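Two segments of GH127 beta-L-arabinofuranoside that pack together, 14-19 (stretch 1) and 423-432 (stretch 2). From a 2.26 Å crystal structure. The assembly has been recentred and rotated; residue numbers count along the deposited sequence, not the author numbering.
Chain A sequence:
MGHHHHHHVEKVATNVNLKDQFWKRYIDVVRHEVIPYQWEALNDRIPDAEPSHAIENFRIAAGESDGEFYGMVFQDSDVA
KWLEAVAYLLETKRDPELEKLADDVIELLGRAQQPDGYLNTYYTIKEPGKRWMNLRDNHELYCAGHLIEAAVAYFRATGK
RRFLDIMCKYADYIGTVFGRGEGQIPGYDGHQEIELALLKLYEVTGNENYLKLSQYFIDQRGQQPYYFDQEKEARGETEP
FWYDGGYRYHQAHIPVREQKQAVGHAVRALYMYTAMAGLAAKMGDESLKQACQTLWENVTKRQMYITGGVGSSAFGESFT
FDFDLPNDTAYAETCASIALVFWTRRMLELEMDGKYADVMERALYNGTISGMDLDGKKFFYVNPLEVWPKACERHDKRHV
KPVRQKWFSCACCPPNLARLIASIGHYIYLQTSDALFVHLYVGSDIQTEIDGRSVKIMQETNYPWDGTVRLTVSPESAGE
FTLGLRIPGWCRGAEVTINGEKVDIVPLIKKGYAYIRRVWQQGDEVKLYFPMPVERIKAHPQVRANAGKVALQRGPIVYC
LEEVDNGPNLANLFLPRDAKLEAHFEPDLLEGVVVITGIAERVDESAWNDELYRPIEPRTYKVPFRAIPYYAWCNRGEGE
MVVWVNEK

Stretch 1, residues 14-19: TNVNLK
Stretch 2 423-432: SIGHYIYLQT

In an extended strand, alternation sets every second side chain against a turning segment, and apolar packing supplies most of the contact. In this GH127 structure, residues 15-18 form the strand (phi/psi near -110/130, L18 at -74/135), and no hydrogen bond crosses to stretch 2; 264 Å² of surface is buried between the stretches, both sides summed.

S423 is out of reach; its O accepts a 2.9 Å bond from H426 N. I424 follows (-54/-33; chi1 t, chi2 p), its CA-to-CB bond sideways; its CG2 lies 4.1 Å from L18 CD1, and its O receives Y427 N at 3.0 Å. These two bonds accompany a turn in which 424-426 have helical phi/psi. G425 (-57/-28) comes nearest V16, CA to CA 6.0 Å, and V16 CG1 rests 3.7 Å from G425 O. Glycine leaves a bare backbone surface, although a CB would fit. H426 points away and Y427 is out of reach.

I428 (-71/-45; chi1 m, chi2 t) points toward the strand. Its CD1 lies 4.3 Å from V16 CG1 and 4.4 Å from L18 CD2, so one methyl touches both. V16 (chi1 t) has the most surface covered, 73 Å², its beta-branch suiting an extended backbone; L18, with chi1 off-well at -101° and chi2 t, starts sideways but ends nearer.

From Y429 to Q431 (-124/153, -134/121, -90/120) stretch 2 is a strand running roughly antiparallel to stretch 1. The Y429 ring (chi1 m, chi2 -80°) meets V16 obliquely, Y429 CD2 to V16 CG2 4.2 Å, while its OH is bonded elsewhere. L430 points away. Q431 (chi1 t, chi2 p, chi3 70°) points back toward poorly ordered T14 (chi1 m): CA atoms 7.9 Å apart, Q431 CB 4.2 Å from T14 OG1. Q431 NE2 donates to T432 O at 2.7 Å. N15 and N17, between the contacting residues, remain exposed, as polar amides can.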

# COMPACT_ATOMS: atom_id res chain seq x y z
N THR A 14 -16.79 -30.81 -34.19
CA THR A 14 -16.31 -30.82 -32.77
C THR A 14 -17.45 -30.53 -31.77
O THR A 14 -17.82 -29.39 -31.50
CB THR A 14 -15.09 -29.86 -32.56
OG1 THR A 14 -13.89 -30.50 -33.07
CG2 THR A 14 -14.88 -29.46 -31.06
N ASN A 15 -18.02 -31.60 -31.24
CA ASN A 15 -18.83 -31.48 -30.06
C ASN A 15 -18.13 -32.11 -28.85
O ASN A 15 -17.64 -33.25 -28.94
CB ASN A 15 -20.20 -32.13 -30.24
CG ASN A 15 -21.18 -31.66 -29.19
OD1 ASN A 15 -21.45 -30.46 -29.08
ND2 ASN A 15 -21.68 -32.59 -28.38
N VAL A 16 -18.10 -31.36 -27.74
CA VAL A 16 -17.44 -31.79 -26.49
C VAL A 16 -18.46 -31.91 -25.39
O VAL A 16 -19.17 -30.98 -25.16
CB VAL A 16 -16.39 -30.77 -26.05
CG1 VAL A 16 -15.73 -31.17 -24.75
CG2 VAL A 16 -15.33 -30.58 -27.12
N ASN A 17 -18.53 -33.06 -24.72
CA ASN A 17 -19.37 -33.23 -23.54
C ASN A 17 -18.53 -33.38 -22.32
O ASN A 17 -17.62 -34.23 -22.25
CB ASN A 17 -20.27 -34.47 -23.62
CG ASN A 17 -21.14 -34.46 -24.84
OD1 ASN A 17 -21.78 -33.46 -25.16
ND2 ASN A 17 -21.14 -35.55 -25.57
N LEU A 18 -18.86 -32.58 -21.33
CA LEU A 18 -18.22 -32.74 -20.04
C LEU A 18 -18.75 -33.96 -19.31
O LEU A 18 -19.93 -34.16 -19.28
CB LEU A 18 -18.57 -31.57 -19.18
CG LEU A 18 -17.54 -30.50 -19.02
CD1 LEU A 18 -18.16 -29.61 -17.98
CD2 LEU A 18 -16.22 -31.00 -18.49
N LYS A 19 -17.88 -34.76 -18.72
CA LYS A 19 -18.33 -35.89 -17.94
C LYS A 19 -17.49 -35.95 -16.66
O LYS A 19 -16.88 -36.94 -16.36
CB LYS A 19 -18.10 -37.23 -18.70
CG LYS A 19 -18.87 -37.58 -19.97
CD LYS A 19 -18.57 -39.07 -20.43
CE LYS A 19 -17.10 -39.54 -20.78
NZ LYS A 19 -16.08 -39.63 -19.67
N SER A 423 -18.32 -22.19 -20.92
CA SER A 423 -17.65 -22.57 -22.15
C SER A 423 -16.40 -23.38 -21.89
O SER A 423 -15.56 -23.48 -22.76
CB SER A 423 -17.31 -21.31 -22.97
OG SER A 423 -16.43 -20.46 -22.27
N ILE A 424 -16.24 -23.91 -20.69
CA ILE A 424 -15.01 -24.59 -20.36
C ILE A 424 -14.69 -25.69 -21.37
O ILE A 424 -13.52 -25.97 -21.66
CB ILE A 424 -15.04 -25.14 -18.90
CG1 ILE A 424 -13.72 -25.81 -18.52
CG2 ILE A 424 -16.10 -26.17 -18.71
CD1 ILE A 424 -12.61 -24.81 -18.34
N GLY A 425 -15.73 -26.32 -21.90
CA GLY A 425 -15.56 -27.39 -22.86
C GLY A 425 -14.78 -27.01 -24.10
O GLY A 425 -14.08 -27.83 -24.66
N HIS A 426 -14.84 -25.74 -24.46
CA HIS A 426 -14.14 -25.22 -25.63
C HIS A 426 -12.63 -25.12 -25.41
O HIS A 426 -11.93 -24.88 -26.36
CB HIS A 426 -14.55 -23.81 -25.96
CG HIS A 426 -15.99 -23.63 -26.31
ND1 HIS A 426 -16.95 -24.52 -25.90
CD2 HIS A 426 -16.64 -22.63 -26.96
CE1 HIS A 426 -18.13 -24.11 -26.31
NE2 HIS A 426 -17.97 -22.97 -26.96
N TYR A 427 -12.13 -25.29 -24.18
CA TYR A 427 -10.70 -25.13 -23.93
C TYR A 427 -9.97 -26.46 -23.76
O TYR A 427 -8.75 -26.48 -23.62
CB TYR A 427 -10.46 -24.23 -22.67
CG TYR A 427 -10.98 -22.84 -22.84
CD1 TYR A 427 -12.36 -22.57 -22.75
CD2 TYR A 427 -10.15 -21.79 -23.17
CE1 TYR A 427 -12.88 -21.29 -22.95
CE2 TYR A 427 -10.66 -20.51 -23.38
CZ TYR A 427 -12.02 -20.28 -23.25
OH TYR A 427 -12.53 -19.03 -23.43
N ILE A 428 -10.68 -27.56 -23.67
CA ILE A 428 -10.03 -28.83 -23.35
C ILE A 428 -9.18 -29.33 -24.53
O ILE A 428 -8.08 -29.82 -24.33
CB ILE A 428 -11.08 -29.88 -22.97
CG1 ILE A 428 -11.86 -29.42 -21.74
CG2 ILE A 428 -10.44 -31.22 -22.66
CD1 ILE A 428 -13.07 -30.26 -21.44
N TYR A 429 -9.76 -29.26 -25.73
CA TYR A 429 -9.18 -29.90 -26.95
C TYR A 429 -8.98 -28.88 -28.04
O TYR A 429 -9.67 -27.87 -28.06
CB TYR A 429 -10.09 -31.02 -27.50
CG TYR A 429 -10.45 -32.13 -26.51
CD1 TYR A 429 -9.58 -33.17 -26.22
CD2 TYR A 429 -11.68 -32.13 -25.88
CE1 TYR A 429 -9.91 -34.16 -25.31
CE2 TYR A 429 -12.02 -33.13 -24.98
CZ TYR A 429 -11.14 -34.13 -24.70
OH TYR A 429 -11.51 -35.12 -23.78
N LEU A 430 -8.02 -29.11 -28.90
CA LEU A 430 -7.92 -28.35 -30.16
C LEU A 430 -7.68 -29.32 -31.33
O LEU A 430 -6.68 -30.05 -31.36
CB LEU A 430 -6.80 -27.33 -30.09
CG LEU A 430 -6.58 -26.55 -31.38
CD1 LEU A 430 -7.72 -25.56 -31.65
CD2 LEU A 430 -5.25 -25.81 -31.32
N GLN A 431 -8.60 -29.29 -32.30
CA GLN A 431 -8.48 -30.06 -33.53
C GLN A 431 -7.76 -29.22 -34.55
O GLN A 431 -8.20 -28.15 -34.90
CB GLN A 431 -9.84 -30.47 -34.10
CG GLN A 431 -9.76 -31.29 -35.39
CD GLN A 431 -9.14 -32.62 -35.12
OE1 GLN A 431 -9.76 -33.46 -34.48
NE2 GLN A 431 -7.87 -32.80 -35.54
N THR A 432 -6.63 -29.71 -35.00
CA THR A 432 -5.89 -29.14 -36.09
C THR A 432 -5.80 -30.19 -37.23
O THR A 432 -6.24 -31.34 -37.04
CB THR A 432 -4.56 -28.74 -35.47
OG1 THR A 432 -4.60 -27.34 -35.25
CG2 THR A 432 -3.39 -29.08 -36.26